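Local coordinates for endoglucanase (Uncultured bacterium, PDB 3X17), which hydrolyses internal beta-1,4-glucosidic bonds of cellulose, probably in a cleft of its family 9 (alpha/alpha)6-barrel domain, which follows an N-terminal Ig-like domain, at residues E355-I360 with F385-L390; R362-G367 with R399-Q404; R527-V532 with E537-A542; F431-N436 with H514-A519; A33-A38 with G67-P72. All coordinates share one frame; numbering follows the deposited sequence.

Contact 1 of 5, residues E355-I360 with F385-L390; sequences EYHDYI and FDYVTL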
# COMPACT_ATOMS: atom_id res chain seq x y z
N GLU A 355 -31.39 -2.69 -7.32
CA GLU A 355 -31.31 -1.59 -6.35
C GLU A 355 -29.92 -0.97 -6.31
O GLU A 355 -29.80 0.25 -6.20
CB GLU A 355 -31.77 -2.02 -4.95
CG GLU A 355 -30.86 -3.05 -4.24
CD GLU A 355 -31.40 -3.44 -2.87
OE1 GLU A 355 -31.82 -2.53 -2.12
OE2 GLU A 355 -31.43 -4.64 -2.54
N TYR A 356 -28.88 -1.81 -6.42
CA TYR A 356 -27.50 -1.34 -6.42
C TYR A 356 -27.10 -0.66 -7.74
O TYR A 356 -26.49 0.41 -7.74
CB TYR A 356 -26.52 -2.47 -6.05
CG TYR A 356 -26.92 -3.19 -4.78
CD1 TYR A 356 -27.07 -2.49 -3.59
CD2 TYR A 356 -27.31 -4.52 -4.81
CE1 TYR A 356 -27.49 -3.12 -2.44
CE2 TYR A 356 -27.77 -5.15 -3.65
CZ TYR A 356 -27.85 -4.45 -2.49
OH TYR A 356 -28.29 -5.06 -1.34
N HIS A 357 -27.49 -1.25 -8.87
CA HIS A 357 -27.18 -0.63 -10.18
C HIS A 357 -27.92 0.70 -10.40
O HIS A 357 -27.37 1.63 -10.99
CB HIS A 357 -27.39 -1.59 -11.35
CG HIS A 357 -26.87 -1.07 -12.65
ND1 HIS A 357 -25.61 -1.37 -13.11
CD2 HIS A 357 -27.36 -0.13 -13.49
CE1 HIS A 357 -25.36 -0.66 -14.20
NE2 HIS A 357 -26.41 0.10 -14.45
N ASP A 358 -29.15 0.79 -9.89
CA ASP A 358 -29.89 2.05 -9.88
C ASP A 358 -29.07 3.18 -9.27
O ASP A 358 -29.02 4.29 -9.82
CB ASP A 358 -31.23 1.92 -9.12
CG ASP A 358 -32.29 1.12 -9.90
OD1 ASP A 358 -32.08 0.85 -11.10
OD2 ASP A 358 -33.30 0.69 -9.30
N TYR A 359 -28.42 2.91 -8.14
CA TYR A 359 -27.64 3.95 -7.51
C TYR A 359 -26.54 4.38 -8.46
O TYR A 359 -26.31 5.58 -8.68
CB TYR A 359 -27.05 3.50 -6.16
CG TYR A 359 -26.28 4.60 -5.44
CD1 TYR A 359 -24.94 4.80 -5.69
CD2 TYR A 359 -26.92 5.47 -4.56
CE1 TYR A 359 -24.23 5.78 -5.07
CE2 TYR A 359 -26.22 6.50 -3.96
CZ TYR A 359 -24.86 6.62 -4.20
OH TYR A 359 -24.10 7.60 -3.61
N ILE A 360 -25.89 3.40 -9.08
CA ILE A 360 -24.80 3.69 -10.02
C ILE A 360 -25.30 4.56 -11.19
O ILE A 360 -24.70 5.59 -11.49
CB ILE A 360 -24.12 2.43 -10.52
CG1 ILE A 360 -23.58 1.60 -9.33
CG2 ILE A 360 -22.99 2.79 -11.46
CD1 ILE A 360 -23.20 0.13 -9.71
N PHE A 385 -13.03 -0.55 -11.80
CA PHE A 385 -12.40 -1.75 -12.34
C PHE A 385 -13.32 -2.95 -12.20
O PHE A 385 -13.37 -3.79 -13.09
CB PHE A 385 -11.06 -2.02 -11.64
CG PHE A 385 -10.21 -3.08 -12.33
CD1 PHE A 385 -9.54 -2.79 -13.53
CD2 PHE A 385 -10.13 -4.36 -11.81
CE1 PHE A 385 -8.82 -3.77 -14.19
CE2 PHE A 385 -9.36 -5.33 -12.43
CZ PHE A 385 -8.69 -5.03 -13.63
N ASP A 386 -14.00 -3.07 -11.06
CA ASP A 386 -14.78 -4.27 -10.76
C ASP A 386 -16.08 -4.27 -11.56
O ASP A 386 -16.51 -5.31 -12.07
CB ASP A 386 -15.10 -4.37 -9.26
CG ASP A 386 -13.95 -4.96 -8.48
OD1 ASP A 386 -12.94 -5.37 -9.12
OD2 ASP A 386 -14.00 -4.96 -7.22
N TYR A 387 -16.68 -3.10 -11.72
CA TYR A 387 -17.78 -2.94 -12.66
C TYR A 387 -17.44 -3.40 -14.11
O TYR A 387 -18.12 -4.27 -14.66
CB TYR A 387 -18.24 -1.49 -12.68
CG TYR A 387 -19.52 -1.29 -13.49
CD1 TYR A 387 -19.53 -1.46 -14.88
CD2 TYR A 387 -20.69 -0.86 -12.87
CE1 TYR A 387 -20.68 -1.24 -15.63
CE2 TYR A 387 -21.85 -0.62 -13.61
CZ TYR A 387 -21.85 -0.84 -14.98
OH TYR A 387 -23.02 -0.63 -15.71
N VAL A 388 -16.40 -2.80 -14.69
CA VAL A 388 -15.89 -3.18 -16.01
C VAL A 388 -15.55 -4.68 -16.11
O VAL A 388 -16.02 -5.36 -17.02
CB VAL A 388 -14.68 -2.27 -16.47
CG1 VAL A 388 -14.04 -2.82 -17.73
CG2 VAL A 388 -15.16 -0.81 -16.72
N THR A 389 -14.80 -5.23 -15.15
CA THR A 389 -14.29 -6.61 -15.29
C THR A 389 -15.18 -7.70 -14.73
O THR A 389 -14.97 -8.87 -15.02
CB THR A 389 -12.90 -6.79 -14.73
OG1 THR A 389 -12.91 -6.52 -13.31
CG2 THR A 389 -11.93 -5.84 -15.46
N LEU A 390 -16.09 -7.35 -13.83
CA LEU A 390 -16.81 -8.37 -13.07
C LEU A 390 -18.33 -8.20 -13.14
O LEU A 390 -19.06 -9.15 -12.92
CB LEU A 390 -16.37 -8.40 -11.61
CG LEU A 390 -15.29 -9.38 -11.13
CD1 LEU A 390 -14.45 -9.96 -12.24
CD2 LEU A 390 -14.43 -8.76 -10.02
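The rings of His357 and Tyr387 meet rim to rim, neither lying over the face of the other, with centroids 5.7 Å apart and planes inclined at 44°. This is helix-to-helix packing within the (alpha/alpha)6 barrel, between helix 354-366 and helix 381-390. A second neighbour reaches the Tyr387 rim near the ring plane: Ile360 CD1, 4.2 Å from Tyr387 CD2, so an aliphatic tip and an imidazole share the edge of one phenol. Tyr387 reaches that far because its CG stands anti to the backbone N (chi1 -172°), which sends the ring across to the other helix. The nearest CA atoms of the two segments, those of His357 and Tyr387, are 10.0 Å apart, so the contact is made by side chains. Trp348 of helix 337-351 packs against both rings, edge-to-face with His357, while the Tyr387 hydroxyl is hydrogen-bonded to the backbone N of Asp395. On the far side of helix 381-390, Phe385 stacks on Phe448, and Thr389 CG2 lies 3.8 Å above one face of the Phe385 ring, offset toward its rim. Phe385 O is gripped twice, by Thr389 N and, from the opposite face of its carbonyl plane, by Thr389 OG1 at 2.8 Å.

Contact 2 of 5, residues R362-G367 with R399-Q404; sequences RMARTG and RARLVQ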
# COMPACT_ATOMS: atom_id res chain seq x y z
N ARG A 362 -27.99 6.48 -11.44
CA ARG A 362 -28.32 7.80 -10.91
C ARG A 362 -27.08 8.69 -10.80
O ARG A 362 -27.07 9.84 -11.29
CB ARG A 362 -29.01 7.67 -9.55
CG ARG A 362 -29.57 8.97 -8.96
CD ARG A 362 -30.18 8.77 -7.54
NE ARG A 362 -30.49 7.36 -7.25
CZ ARG A 362 -30.32 6.77 -6.06
NH1 ARG A 362 -29.86 7.46 -5.02
NH2 ARG A 362 -30.61 5.48 -5.91
N MET A 363 -26.02 8.15 -10.20
CA MET A 363 -24.76 8.88 -10.12
C MET A 363 -24.19 9.18 -11.49
O MET A 363 -23.60 10.22 -11.69
CB MET A 363 -23.69 8.17 -9.29
CG MET A 363 -22.76 9.16 -8.60
SD MET A 363 -21.34 8.43 -7.75
CE MET A 363 -22.00 8.23 -6.09
N ALA A 364 -24.31 8.22 -12.41
CA ALA A 364 -23.76 8.39 -13.76
C ALA A 364 -24.40 9.60 -14.48
O ALA A 364 -23.72 10.31 -15.23
CB ALA A 364 -23.92 7.12 -14.58
N ARG A 365 -25.66 9.90 -14.14
CA ARG A 365 -26.32 11.10 -14.64
C ARG A 365 -25.74 12.44 -14.15
O ARG A 365 -25.73 13.42 -14.88
CB ARG A 365 -27.83 11.04 -14.37
CG ARG A 365 -28.67 10.72 -15.61
CD ARG A 365 -30.12 10.44 -15.23
NE ARG A 365 -30.44 9.01 -15.22
CZ ARG A 365 -30.92 8.35 -14.16
NH1 ARG A 365 -31.17 8.99 -13.02
NH2 ARG A 365 -31.16 7.04 -14.24
N THR A 366 -25.27 12.49 -12.90
CA THR A 366 -24.83 13.77 -12.34
C THR A 366 -23.31 13.91 -12.27
O THR A 366 -22.78 15.03 -12.22
CB THR A 366 -25.47 14.06 -10.97
OG1 THR A 366 -25.47 12.86 -10.18
CG2 THR A 366 -26.91 14.56 -11.14
N GLY A 367 -22.61 12.78 -12.32
CA GLY A 367 -21.15 12.80 -12.32
C GLY A 367 -20.61 11.63 -11.52
O GLY A 367 -21.02 11.42 -10.38
N ARG A 399 -20.36 1.36 -18.82
CA ARG A 399 -19.19 0.54 -18.92
C ARG A 399 -18.16 1.22 -19.79
O ARG A 399 -16.99 1.32 -19.39
CB ARG A 399 -19.52 -0.85 -19.43
CG ARG A 399 -18.28 -1.63 -19.83
CD ARG A 399 -18.35 -3.12 -19.50
NE ARG A 399 -19.71 -3.66 -19.40
CZ ARG A 399 -20.12 -4.51 -18.45
NH1 ARG A 399 -19.30 -4.86 -17.46
NH2 ARG A 399 -21.37 -4.98 -18.46
N ALA A 400 -18.60 1.80 -20.91
CA ALA A 400 -17.67 2.48 -21.82
C ALA A 400 -17.07 3.72 -21.19
O ALA A 400 -15.92 4.04 -21.43
CB ALA A 400 -18.35 2.84 -23.17
N ARG A 401 -17.85 4.43 -20.39
CA ARG A 401 -17.29 5.57 -19.64
C ARG A 401 -16.24 5.13 -18.61
O ARG A 401 -15.15 5.70 -18.54
CB ARG A 401 -18.40 6.40 -18.99
CG ARG A 401 -19.12 7.28 -20.01
CD ARG A 401 -20.45 7.73 -19.48
NE ARG A 401 -20.29 8.65 -18.36
CZ ARG A 401 -21.29 9.04 -17.58
NH1 ARG A 401 -22.53 8.62 -17.83
NH2 ARG A 401 -21.04 9.85 -16.55
N LEU A 402 -16.52 4.04 -17.91
CA LEU A 402 -15.61 3.52 -16.91
C LEU A 402 -14.29 3.10 -17.55
O LEU A 402 -13.21 3.44 -17.05
CB LEU A 402 -16.25 2.34 -16.17
CG LEU A 402 -17.55 2.70 -15.42
CD1 LEU A 402 -18.15 1.51 -14.71
CD2 LEU A 402 -17.36 3.89 -14.48
N VAL A 403 -14.38 2.45 -18.71
CA VAL A 403 -13.19 1.95 -19.40
C VAL A 403 -12.29 3.12 -19.77
O VAL A 403 -11.09 3.12 -19.48
CB VAL A 403 -13.54 1.07 -20.66
CG1 VAL A 403 -12.32 0.90 -21.54
CG2 VAL A 403 -14.04 -0.32 -20.24
N GLN A 404 -12.88 4.10 -20.47
CA GLN A 404 -12.16 5.30 -20.89
C GLN A 404 -11.44 6.02 -19.72
O GLN A 404 -10.30 6.46 -19.86
CB GLN A 404 -13.15 6.26 -21.58
CG GLN A 404 -12.66 7.70 -21.67
CD GLN A 404 -13.49 8.69 -20.86
OE1 GLN A 404 -13.11 9.87 -20.73
NE2 GLN A 404 -14.63 8.23 -20.31
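Arg401 sets the edge of its guanidinium against the backbone carbonyl of Ala364. The bond from NH2 to Ala364 O is 3.0 Å long and fairly straight, 158° at the hydrogen; it falls in the carbonyl plane on a lone pair, and the oxygen in turn lies in the guanidinium plane. Arg401 NH1 makes a weak second bond to the same Ala364 O at 3.3 Å, so the oxygen has one good and one weak donor from the same guanidinium. Ala364 CB stands 3.8 Å from Arg401 NH1. A bend in the arginine chain at chi3 (67°) turns the guanidinium edge toward its target, and Leu368 packs on the same side chain. Replacement of Arg401 by a leucine would probably leave Ala364 O without both of these donors and remove this polar tie. Further out, Gly367, with its positive phi, leads the chain away from the helix. Ala364 therefore sits near the C-terminal end of helix 354-366, where the helix dipole would be expected to favour a cationic partner. Leu402 and Val403, meanwhile, pack helix 396-418 on helix 381-390, the side-by-side helix packing of an (alpha/alpha)6 barrel.

Contact 3 of 5, residues R527-V532 with E537-A542; sequences RGYADV and ETNEPA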
# COMPACT_ATOMS: atom_id res chain seq x y z
N ARG A 527 13.99 13.73 -1.85
CA ARG A 527 14.97 13.70 -0.79
C ARG A 527 14.43 14.05 0.59
O ARG A 527 15.19 14.03 1.56
CB ARG A 527 16.14 14.62 -1.12
CG ARG A 527 17.17 13.97 -2.02
CD ARG A 527 18.33 14.92 -2.23
NE ARG A 527 19.38 14.30 -3.00
CZ ARG A 527 19.40 14.30 -4.33
NH1 ARG A 527 18.46 14.94 -5.01
NH2 ARG A 527 20.38 13.68 -4.97
N GLY A 528 13.13 14.35 0.68
CA GLY A 528 12.54 14.78 1.95
C GLY A 528 12.21 13.67 2.95
O GLY A 528 11.06 13.45 3.28
N TYR A 529 13.22 12.94 3.40
CA TYR A 529 12.97 11.74 4.23
C TYR A 529 14.10 11.59 5.23
O TYR A 529 15.24 11.85 4.90
CB TYR A 529 12.93 10.48 3.35
CG TYR A 529 13.16 9.19 4.12
CD1 TYR A 529 12.09 8.49 4.67
CD2 TYR A 529 14.44 8.66 4.29
CE1 TYR A 529 12.28 7.27 5.35
CE2 TYR A 529 14.65 7.46 4.99
CZ TYR A 529 13.57 6.80 5.56
OH TYR A 529 13.75 5.61 6.25
N ALA A 530 13.80 11.03 6.39
CA ALA A 530 14.85 10.77 7.40
C ALA A 530 14.62 9.48 8.14
O ALA A 530 13.57 9.29 8.77
CB ALA A 530 14.97 11.94 8.38
N ASP A 531 15.64 8.63 8.17
CA ASP A 531 15.47 7.37 8.87
C ASP A 531 15.66 7.56 10.38
O ASP A 531 16.64 7.14 10.96
CB ASP A 531 16.42 6.30 8.33
CG ASP A 531 16.20 4.92 8.97
OD1 ASP A 531 15.22 4.76 9.75
OD2 ASP A 531 17.00 4.01 8.67
N VAL A 532 14.67 8.15 11.03
CA VAL A 532 14.76 8.36 12.47
C VAL A 532 13.38 8.15 13.09
O VAL A 532 12.35 8.45 12.45
CB VAL A 532 15.29 9.78 12.81
CG1 VAL A 532 14.36 10.85 12.28
CG2 VAL A 532 15.42 9.93 14.30
N GLU A 537 6.08 11.51 9.77
CA GLU A 537 5.54 11.91 8.49
C GLU A 537 6.34 11.43 7.29
O GLU A 537 6.02 11.67 6.18
CB GLU A 537 5.28 13.42 8.46
CG GLU A 537 6.42 14.28 8.11
CD GLU A 537 7.37 14.47 9.23
OE1 GLU A 537 7.91 15.54 9.42
OE2 GLU A 537 7.59 13.50 9.91
N THR A 538 7.38 10.69 7.56
CA THR A 538 8.36 10.32 6.56
C THR A 538 8.73 8.84 6.74
O THR A 538 9.05 8.14 5.78
CB THR A 538 9.59 11.21 6.79
OG1 THR A 538 9.56 12.33 5.89
CG2 THR A 538 10.84 10.50 6.75
N ASN A 539 8.73 8.38 7.99
CA ASN A 539 9.38 7.12 8.33
C ASN A 539 8.48 6.22 9.16
O ASN A 539 8.93 5.40 9.96
CB ASN A 539 10.70 7.35 9.05
CG ASN A 539 11.65 6.17 8.93
OD1 ASN A 539 11.78 5.56 7.85
ND2 ASN A 539 12.34 5.85 10.02
N GLU A 540 7.18 6.41 8.97
CA GLU A 540 6.20 5.57 9.64
C GLU A 540 5.50 4.67 8.60
O GLU A 540 5.01 5.16 7.56
CB GLU A 540 5.15 6.43 10.36
CG GLU A 540 4.21 5.56 11.24
CD GLU A 540 3.03 6.31 11.83
OE1 GLU A 540 2.67 7.40 11.32
OE2 GLU A 540 2.42 5.78 12.80
N PRO A 541 5.39 3.37 8.90
CA PRO A 541 4.62 2.45 8.08
C PRO A 541 3.13 2.62 8.33
O PRO A 541 2.76 3.25 9.31
CB PRO A 541 5.10 1.08 8.54
CG PRO A 541 5.48 1.28 9.96
CD PRO A 541 6.00 2.70 10.07
N ALA A 542 2.30 2.12 7.43
CA ALA A 542 0.87 2.03 7.65
C ALA A 542 0.27 0.89 6.83
O ALA A 542 0.83 0.51 5.78
CB ALA A 542 0.19 3.38 7.31
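The long loop between helix 494-499 and helix 543-558 doubles back on itself here, with Tyr529 and Asp531 gripping Asn539. The sequence around both segments fits the C-terminal signature of glycoside hydrolase family 9, a region that in relatives borders the active-site cleft. Asn539 uses both ends of its amide. Its OD1 accepts a short bond of 2.5 Å from Tyr529 OH, the hydroxyl approaching from above the amide plane, 49° out of it, while ring and amide stand almost perpendicular. Its ND2 donates to Asp531 OD1 at 3.1 Å, reaching the anti side of the carboxylate. With CG anti to the backbone N (chi1 -157°), the Asn539 amide is carried across to both partners. Asp531 OD1 also accepts from Asn490 N, and OD2 is held by Arg489 N and Lys477, which probably steadies the carboxylate that meets the amide. Changing Tyr529 to a phenylalanine would probably leave Asn539 OD1 without this donor and its amide freer to turn. Nearer the start of 527-532, Thr538 OG1 makes a weak bond to Gly528 O at 3.2 Å. Gly528 and Asp531 each centre an inverse gamma turn; the second is closed by Val532 N bonded to Ala530 O at 2.8 Å.

Contact 4 of 5, residues F431-N436 with H514-A519; sequences FHWGSN and HPQTKA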
# COMPACT_ATOMS: atom_id res chain seq x y z
N PHE A 431 5.23 15.89 -3.29
CA PHE A 431 5.50 14.79 -2.36
C PHE A 431 4.79 15.00 -1.03
O PHE A 431 5.13 15.89 -0.27
CB PHE A 431 7.01 14.64 -2.13
CG PHE A 431 7.74 14.03 -3.29
CD1 PHE A 431 8.04 14.79 -4.42
CD2 PHE A 431 7.98 12.67 -3.32
CE1 PHE A 431 8.65 14.21 -5.54
CE2 PHE A 431 8.64 12.07 -4.42
CZ PHE A 431 8.99 12.85 -5.52
N HIS A 432 3.77 14.19 -0.78
CA HIS A 432 3.00 14.29 0.44
C HIS A 432 3.28 13.09 1.36
O HIS A 432 3.90 12.11 0.97
CB HIS A 432 1.49 14.36 0.14
CG HIS A 432 1.12 15.41 -0.87
ND1 HIS A 432 0.53 15.11 -2.08
CD2 HIS A 432 1.33 16.75 -0.87
CE1 HIS A 432 0.36 16.22 -2.77
NE2 HIS A 432 0.85 17.23 -2.06
N TRP A 433 2.73 13.18 2.56
CA TRP A 433 2.77 12.09 3.53
C TRP A 433 2.20 10.82 2.89
O TRP A 433 1.07 10.81 2.48
CB TRP A 433 1.86 12.50 4.68
CG TRP A 433 2.04 11.77 5.94
CD1 TRP A 433 2.54 10.51 6.11
CD2 TRP A 433 1.60 12.20 7.23
NE1 TRP A 433 2.47 10.15 7.44
CE2 TRP A 433 1.91 11.19 8.15
CE3 TRP A 433 0.95 13.36 7.68
CZ2 TRP A 433 1.64 11.30 9.51
CZ3 TRP A 433 0.69 13.48 9.05
CH2 TRP A 433 1.01 12.44 9.93
N GLY A 434 3.00 9.76 2.79
CA GLY A 434 2.58 8.54 2.09
C GLY A 434 2.93 8.53 0.60
O GLY A 434 2.36 7.74 -0.17
N SER A 435 3.88 9.36 0.19
CA SER A 435 4.28 9.37 -1.20
C SER A 435 4.64 7.99 -1.77
O SER A 435 4.33 7.70 -2.91
CB SER A 435 5.41 10.38 -1.44
OG SER A 435 6.62 9.87 -0.94
N ASN A 436 5.30 7.15 -0.98
CA ASN A 436 5.56 5.79 -1.42
C ASN A 436 4.28 5.03 -1.77
O ASN A 436 4.21 4.34 -2.79
CB ASN A 436 6.33 5.03 -0.35
CG ASN A 436 7.78 5.48 -0.26
OD1 ASN A 436 8.25 6.23 -1.12
ND2 ASN A 436 8.48 5.02 0.76
N HIS A 514 6.15 18.36 2.91
CA HIS A 514 5.46 19.17 3.92
C HIS A 514 5.66 18.62 5.31
O HIS A 514 4.79 17.93 5.84
CB HIS A 514 3.96 19.31 3.61
CG HIS A 514 3.68 19.86 2.24
ND1 HIS A 514 3.31 19.06 1.18
CD2 HIS A 514 3.88 21.10 1.72
CE1 HIS A 514 3.23 19.79 0.08
NE2 HIS A 514 3.60 21.02 0.37
N PRO A 515 6.81 18.93 5.93
CA PRO A 515 7.21 18.38 7.22
C PRO A 515 6.32 18.77 8.40
O PRO A 515 5.72 19.83 8.39
CB PRO A 515 8.61 18.98 7.44
CG PRO A 515 8.66 20.20 6.57
CD PRO A 515 7.78 19.89 5.39
N GLN A 516 6.38 17.96 9.45
CA GLN A 516 5.61 18.14 10.68
C GLN A 516 6.56 18.07 11.86
O GLN A 516 6.18 18.37 12.98
CB GLN A 516 4.60 17.01 10.86
CG GLN A 516 3.64 16.87 9.73
CD GLN A 516 2.20 16.87 10.19
OE1 GLN A 516 1.29 17.08 9.38
NE2 GLN A 516 1.97 16.61 11.48
N THR A 517 7.74 17.51 11.63
CA THR A 517 8.65 17.26 12.72
C THR A 517 9.99 17.92 12.41
O THR A 517 10.13 18.67 11.44
CB THR A 517 8.85 15.75 12.96
OG1 THR A 517 9.55 15.17 11.85
CG2 THR A 517 7.51 15.05 13.09
N LYS A 518 10.97 17.64 13.26
CA LYS A 518 12.19 18.43 13.32
C LYS A 518 13.18 18.00 12.24
O LYS A 518 13.92 18.83 11.70
CB LYS A 518 12.82 18.31 14.71
CG LYS A 518 13.91 19.36 14.98
CD LYS A 518 13.92 19.82 16.46
CE LYS A 518 15.36 19.98 17.00
NZ LYS A 518 16.10 18.68 17.10
N ALA A 519 13.17 16.72 11.89
CA ALA A 519 14.33 16.10 11.27
C ALA A 519 14.37 16.14 9.74
O ALA A 519 15.31 15.64 9.13
CB ALA A 519 14.52 14.67 11.78
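Two loops meet at the protein surface in this contact, mostly through exposed side chains, His432 with His514 and Trp433 with Gln516. The histidine rings lie side by side and point the same way, touching at their rims, with centroids 5.6 Å apart and planes only 14° from parallel. The nearest atoms are His432 CD2 and His514 ND1, 3.7 Å apart, and the nitrogen sits at the edge of the His432 ring in its plane. Both histidines have CG anti to the carbonyl carbon (chi1 -51° and -55°), and from their respective backbones the rings project the same way. The second pair crosses at about a right angle: Gln516 OE1 comes within 3.7 Å of Trp433 CZ3, amide and indole planes being well inclined to each other. The other end of that amide is tied down, since Gln516 NE2 is hydrogen-bonded to Tyr536 OH. On the first loop, His432 to Ser435 form a type II beta turn leading into helix 435-452, one of the helices of the (alpha/alpha)6 barrel. Gly434 occupies the third position of the turn, with positive phi, and is the N-cap residue of the helix. The turn is closed by a weak bond of 2.9 Å from Ser435 N to His432 O. Hydrogen bonds also join the loops close by: Phe431 N is hydrogen-bonded to Asp513 OD2, and Ser435 OG to Pro511 O. On the second loop, Gln516 N and Thr517 OG1 are both hydrogen-bonded to Glu537 OE1.

Contact 5 of 5, residues A33-A38 with G67-P72; sequences AVLALA and GTMAGP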
# COMPACT_ATOMS: atom_id res chain seq x y z
N ALA A 33 19.73 0.08 -13.99
CA ALA A 33 20.63 0.64 -12.99
C ALA A 33 20.87 2.11 -13.32
O ALA A 33 20.85 2.52 -14.49
CB ALA A 33 21.98 -0.13 -12.97
N VAL A 34 20.92 2.92 -12.29
CA VAL A 34 20.87 4.35 -12.50
C VAL A 34 22.10 4.91 -11.84
O VAL A 34 22.37 4.60 -10.67
CB VAL A 34 19.59 4.98 -11.92
CG1 VAL A 34 19.66 6.50 -11.93
CG2 VAL A 34 18.36 4.50 -12.68
N LEU A 35 22.90 5.61 -12.63
CA LEU A 35 24.07 6.32 -12.15
C LEU A 35 23.67 7.76 -11.86
O LEU A 35 23.30 8.50 -12.76
CB LEU A 35 25.17 6.30 -13.22
CG LEU A 35 26.42 7.12 -12.85
CD1 LEU A 35 27.18 6.44 -11.71
CD2 LEU A 35 27.34 7.31 -14.07
N ALA A 36 23.68 8.15 -10.59
CA ALA A 36 23.31 9.51 -10.25
C ALA A 36 24.55 10.26 -9.84
O ALA A 36 25.25 9.83 -8.93
CB ALA A 36 22.26 9.53 -9.13
N LEU A 37 24.80 11.39 -10.49
CA LEU A 37 25.93 12.25 -10.13
C LEU A 37 25.63 13.11 -8.91
O LEU A 37 24.55 13.70 -8.78
CB LEU A 37 26.32 13.15 -11.30
CG LEU A 37 26.88 12.45 -12.53
CD1 LEU A 37 27.23 13.47 -13.62
CD2 LEU A 37 28.10 11.62 -12.13
N ALA A 38 26.64 13.29 -8.09
CA ALA A 38 26.68 14.34 -7.10
C ALA A 38 25.99 15.65 -7.50
O ALA A 38 26.36 16.27 -8.48
CB ALA A 38 28.11 14.67 -6.83
N GLY A 67 28.32 -2.76 -20.38
CA GLY A 67 27.51 -1.91 -21.25
C GLY A 67 27.80 -0.46 -20.96
O GLY A 67 28.10 -0.08 -19.83
N THR A 68 27.83 0.32 -22.03
CA THR A 68 27.90 1.76 -21.96
C THR A 68 26.56 2.33 -21.47
O THR A 68 25.49 1.85 -21.87
CB THR A 68 28.29 2.34 -23.36
OG1 THR A 68 28.53 3.74 -23.25
CG2 THR A 68 27.17 2.12 -24.39
N MET A 69 26.61 3.32 -20.58
CA MET A 69 25.39 3.90 -20.03
C MET A 69 24.89 5.06 -20.89
O MET A 69 25.66 5.96 -21.27
CB MET A 69 25.59 4.33 -18.57
CG MET A 69 26.13 3.22 -17.66
SD MET A 69 26.04 3.63 -15.89
CE MET A 69 24.26 3.48 -15.57
N ALA A 70 23.59 5.09 -21.16
CA ALA A 70 22.97 6.24 -21.79
C ALA A 70 22.86 7.42 -20.84
O ALA A 70 22.70 7.24 -19.62
CB ALA A 70 21.62 5.87 -22.36
N GLY A 71 22.95 8.63 -21.40
CA GLY A 71 22.90 9.86 -20.63
C GLY A 71 23.93 10.87 -21.13
O GLY A 71 24.70 10.57 -22.03
N PRO A 72 24.00 12.05 -20.49
CA PRO A 72 23.29 12.36 -19.24
C PRO A 72 21.85 12.78 -19.52
O PRO A 72 21.53 13.17 -20.65
CB PRO A 72 24.06 13.57 -18.70
CG PRO A 72 24.46 14.33 -19.98
CD PRO A 72 24.70 13.23 -21.03
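Strand 32-37 and the interrupted strand 63-74 lie two places apart in the order of one sheet, with strand 82-87 between them; Leu35 and Met69 form the nearest CA pair, at 8.3 Å, and the gap is bridged by side chains. Met69 sits at the break in strand 63-74, with strand geometry resuming at Ala70, and its CB points toward the other strand. It does most of the reaching. Met69 CE touches Leu35 CB at 3.8 Å, with the sulfur SD close behind at 3.9 Å from the same Leu35 CB, so the thioether end lies alongside the root of the leucine rather than its branched tip. The methyl also approaches the backbone, Met69 CE lying 3.7 Å from Ala33 O. A bend at chi3 (73°) brings the methyl within reach of both. Around the pair, Val101 of strand 95-101 packs on both Leu35 and Met69, while Leu53 of strand 52-57 packs on Ala33 and Met69. Both strands belong to the N-terminal Ig-like domain, and strand 82-87 is bonded through its backbone to strand 32-37. With Ala33, Leu35 and Met69 all buried, the contact is apolar packing inside the domain. Its cohesion probably rests on van der Waals contact and burial, with the methionine methyl packed against the leucine CB and with neither charge nor side-chain hydrogen bond across it.

Overall arrangement
Contacts 1 and 2 share helix 354-366, their centres about 10 Å apart, and touch where Tyr387 and Val388 pack on Leu402. The first is buried and mainly aromatic and aliphatic; the second is partly buried and polar, an arginine hydrogen-bonded to a carbonyl near a helix end. Contacts 3 and 4 also adjoin, about 7 Å between centres, joined through Glu537. Both are built from loops, but contact 3, partly buried, carries side-chain hydrogen bonds, whereas exposed contact 4 relies on side-chain packing of rings and an amide. Their centres lie about 35 to 38 Å from those of contacts 1 and 2. Contact 5 stands apart in the Ig-like domain, a buried apolar contact between strands.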